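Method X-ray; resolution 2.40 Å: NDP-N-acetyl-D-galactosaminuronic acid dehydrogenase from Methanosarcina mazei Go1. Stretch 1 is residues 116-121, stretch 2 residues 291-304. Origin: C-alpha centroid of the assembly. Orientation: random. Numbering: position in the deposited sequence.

Stretch 1, residues 116-121: PKDLEP
Stretch 2, residues 291-304: GHCLTKDTYHLERG

The contact joins an irregular loop, residues 116-121, to one side of a helix that runs through residue 304 and continues beyond it. Its polar centre is the carboxylate of Glu120. OE2 of Glu120 lies 2.9 Å from NH1 of Arg303, forming a salt bridge whose hydrogen bond is weak, with an N-H...O angle of 126°. The same Glu120 OE2 accepts a second weak hydrogen bond from NE2 of His300, at 2.8 Å and 116°. Although CA-to-CB of Glu120 points away from the helix, chi1 of -97°, chi2 of 70° (p) and chi3 of 47° bring the carboxylate back to it. Arg303 reaches out from one helical turn beyond His300 with chi1 and chi2 both t, then bends at chi3 of -91° and chi4 of 106°.

NE2 of His300 also donates a weak hydrogen bond to the carbonyl O of Leu119, at 3.2 Å and 125°. Its proton is thus shared between two acceptors, both near the ring plane at the imidazole edge, which helps to explain why neither angle is good. The ring is set by chi1 of -58° (m) and chi2 of 124°.

Toward the start of the helix, Lys296 points its CA-to-CB bond at the loop. Its NZ donates to ND1 of His292 at 3.1 Å, a bond within the helical stretch, and comes 2.9 Å from the backbone N of Asp118. Both of these nitrogens are donors, so the approach is close packing without a hydrogen bond. CE of Lys296 lies 3.7 Å from Leu119 O. His292, with chi1 of -70° (m) and chi2 of -58°, presents its ring edge to Lys117, CE1 to CG being 3.5 Å.

Apolar packing is slight: CD2 of Leu119 (chi1 and chi2 both t) sits 4.0 Å from CB of Tyr299 and 3.7 Å from NE2 of His300. Tyr299 has chi1 of -56° (m).

The register pairs Asp118 with His292 (CA to CA 7.4 Å) and Leu119 with Lys296 (CA to CA 6.5 Å), so both stretches advance in the same sense. Lys117 and Asp118 have positive phi (83/159 and 51/168), a cis peptide precedes Leu119 (-88/-27), and Glu120 is extended (-105/151). The helix is kinked where Thr298 and Tyr299 lack bonds to the preceding turn; Tyr299 N instead bonds weakly to Lys296 O at 3.2 Å. Regular bonding resumes with Leu301 N to Asp297 O at 3.1 Å. Together the stretches bury 388 Å².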

# COMPACT_ATOMS: atom_id res chain seq x y z
N PRO A 116 3.78 -28.55 14.48
CA PRO A 116 3.19 -27.56 15.38
C PRO A 116 3.20 -26.14 14.84
O PRO A 116 2.85 -25.21 15.56
CB PRO A 116 4.04 -27.71 16.65
CG PRO A 116 4.55 -29.12 16.59
CD PRO A 116 4.85 -29.32 15.14
N LYS A 117 3.58 -25.98 13.57
CA LYS A 117 3.63 -24.66 12.90
C LYS A 117 4.93 -23.86 13.19
O LYS A 117 5.64 -24.13 14.16
CB LYS A 117 2.38 -23.80 13.22
CG LYS A 117 1.06 -24.31 12.66
CD LYS A 117 0.40 -25.40 13.52
CE LYS A 117 -0.56 -26.26 12.67
NZ LYS A 117 -0.92 -27.55 13.34
N ASP A 118 5.23 -22.90 12.30
CA ASP A 118 6.32 -21.90 12.45
C ASP A 118 7.70 -22.49 12.78
O ASP A 118 7.80 -23.71 13.03
CB ASP A 118 5.92 -20.77 13.44
CG ASP A 118 5.77 -21.25 14.89
OD1 ASP A 118 4.63 -21.55 15.31
OD2 ASP A 118 6.79 -21.31 15.61
N LEU A 119 8.77 -21.69 12.68
CA LEU A 119 8.82 -20.42 11.96
C LEU A 119 9.20 -20.76 10.53
O LEU A 119 8.89 -20.03 9.60
CB LEU A 119 9.88 -19.49 12.58
CG LEU A 119 9.78 -17.96 12.45
CD1 LEU A 119 10.61 -17.31 13.54
CD2 LEU A 119 10.23 -17.45 11.09
N GLU A 120 9.91 -21.88 10.40
CA GLU A 120 10.27 -22.46 9.12
C GLU A 120 9.43 -23.69 8.82
O GLU A 120 8.98 -24.38 9.74
CB GLU A 120 11.76 -22.86 9.08
CG GLU A 120 12.68 -21.83 8.43
CD GLU A 120 12.84 -20.56 9.27
OE1 GLU A 120 13.06 -20.67 10.49
OE2 GLU A 120 12.74 -19.46 8.70
N PRO A 121 9.19 -23.97 7.52
CA PRO A 121 8.52 -25.19 7.06
C PRO A 121 9.34 -26.45 7.36
O PRO A 121 10.54 -26.35 7.65
CB PRO A 121 8.42 -24.97 5.56
CG PRO A 121 8.38 -23.50 5.41
CD PRO A 121 9.37 -23.01 6.42
N GLY A 291 -2.75 -17.06 9.53
CA GLY A 291 -2.14 -17.80 8.40
C GLY A 291 -0.66 -18.06 8.64
O GLY A 291 -0.15 -17.78 9.72
N HIS A 292 0.04 -18.61 7.65
CA HIS A 292 1.46 -18.83 7.79
C HIS A 292 2.23 -17.69 7.19
O HIS A 292 2.95 -16.96 7.88
CB HIS A 292 1.89 -20.13 7.13
CG HIS A 292 1.42 -21.34 7.83
ND1 HIS A 292 1.72 -21.60 9.16
CD2 HIS A 292 0.65 -22.38 7.41
CE1 HIS A 292 1.16 -22.74 9.52
NE2 HIS A 292 0.51 -23.24 8.48
N CYS A 293 2.07 -17.55 5.87
CA CYS A 293 2.74 -16.54 5.04
C CYS A 293 2.71 -15.15 5.67
O CYS A 293 3.73 -14.66 6.11
CB CYS A 293 2.13 -16.53 3.62
SG CYS A 293 2.54 -18.07 2.75
N LEU A 294 1.52 -14.57 5.74
CA LEU A 294 1.27 -13.25 6.30
C LEU A 294 1.89 -12.96 7.66
O LEU A 294 2.22 -11.82 7.93
CB LEU A 294 -0.24 -12.99 6.36
CG LEU A 294 -0.91 -12.34 5.16
CD1 LEU A 294 -2.42 -12.26 5.34
CD2 LEU A 294 -0.33 -10.95 4.95
N THR A 295 2.01 -13.97 8.52
CA THR A 295 2.56 -13.80 9.87
C THR A 295 4.08 -14.09 9.95
O THR A 295 4.73 -13.75 10.92
CB THR A 295 1.81 -14.71 10.93
OG1 THR A 295 1.73 -16.07 10.48
CG2 THR A 295 0.40 -14.25 11.19
N LYS A 296 4.65 -14.71 8.93
CA LYS A 296 5.99 -15.28 9.09
C LYS A 296 6.98 -14.78 8.08
O LYS A 296 8.18 -14.80 8.31
CB LYS A 296 5.95 -16.80 9.01
CG LYS A 296 5.78 -17.40 10.33
CD LYS A 296 4.71 -18.46 10.32
CE LYS A 296 5.17 -19.75 9.65
NZ LYS A 296 4.53 -20.90 10.37
N ASP A 297 6.47 -14.35 6.94
CA ASP A 297 7.33 -13.99 5.85
C ASP A 297 8.25 -12.83 6.22
O ASP A 297 9.37 -12.81 5.76
CB ASP A 297 6.50 -13.70 4.56
CG ASP A 297 6.13 -14.99 3.79
OD1 ASP A 297 6.37 -16.11 4.30
OD2 ASP A 297 5.61 -14.89 2.65
N THR A 298 7.84 -11.87 7.03
CA THR A 298 8.72 -10.73 7.12
C THR A 298 9.94 -11.08 7.93
O THR A 298 10.97 -10.47 7.75
CB THR A 298 8.08 -9.36 7.55
OG1 THR A 298 8.49 -8.99 8.87
CG2 THR A 298 6.61 -9.33 7.44
N TYR A 299 9.82 -12.08 8.80
CA TYR A 299 10.99 -12.59 9.53
C TYR A 299 11.94 -13.26 8.59
O TYR A 299 13.14 -13.13 8.78
CB TYR A 299 10.63 -13.51 10.73
CG TYR A 299 9.72 -12.77 11.67
CD1 TYR A 299 10.13 -11.57 12.30
CD2 TYR A 299 8.40 -13.19 11.87
CE1 TYR A 299 9.25 -10.86 13.16
CE2 TYR A 299 7.53 -12.50 12.70
CZ TYR A 299 7.96 -11.33 13.34
OH TYR A 299 7.06 -10.66 14.12
N HIS A 300 11.42 -13.93 7.57
CA HIS A 300 12.24 -14.40 6.47
C HIS A 300 13.00 -13.31 5.66
O HIS A 300 14.17 -13.52 5.33
CB HIS A 300 11.45 -15.31 5.55
CG HIS A 300 10.88 -16.48 6.27
ND1 HIS A 300 9.54 -16.79 6.26
CD2 HIS A 300 11.48 -17.43 7.03
CE1 HIS A 300 9.33 -17.87 6.98
NE2 HIS A 300 10.49 -18.27 7.48
N LEU A 301 12.36 -12.17 5.38
CA LEU A 301 13.05 -11.02 4.75
C LEU A 301 14.14 -10.50 5.66
O LEU A 301 15.29 -10.27 5.25
CB LEU A 301 12.10 -9.85 4.43
CG LEU A 301 11.65 -9.50 3.02
CD1 LEU A 301 11.32 -8.00 2.92
CD2 LEU A 301 12.72 -9.85 2.03
N GLU A 302 13.76 -10.28 6.91
CA GLU A 302 14.71 -9.85 7.90
C GLU A 302 15.91 -10.74 7.94
O GLU A 302 17.00 -10.23 7.75
CB GLU A 302 14.06 -9.70 9.27
CG GLU A 302 12.89 -8.77 9.26
CD GLU A 302 13.17 -7.34 8.69
OE1 GLU A 302 14.32 -6.89 8.59
OE2 GLU A 302 12.19 -6.64 8.37
N ARG A 303 15.75 -12.06 8.16
CA ARG A 303 16.92 -12.95 8.15
C ARG A 303 17.60 -12.82 6.78
O ARG A 303 18.80 -12.63 6.71
CB ARG A 303 16.54 -14.40 8.41
CG ARG A 303 17.78 -15.28 8.60
CD ARG A 303 17.48 -16.79 8.51
NE ARG A 303 17.16 -17.39 9.80
CZ ARG A 303 15.94 -17.76 10.18
NH1 ARG A 303 14.90 -17.57 9.35
NH2 ARG A 303 15.73 -18.29 11.39
N GLY A 304 16.80 -12.88 5.72
CA GLY A 304 17.31 -12.77 4.35
C GLY A 304 18.24 -11.59 4.04
O GLY A 304 19.22 -11.74 3.30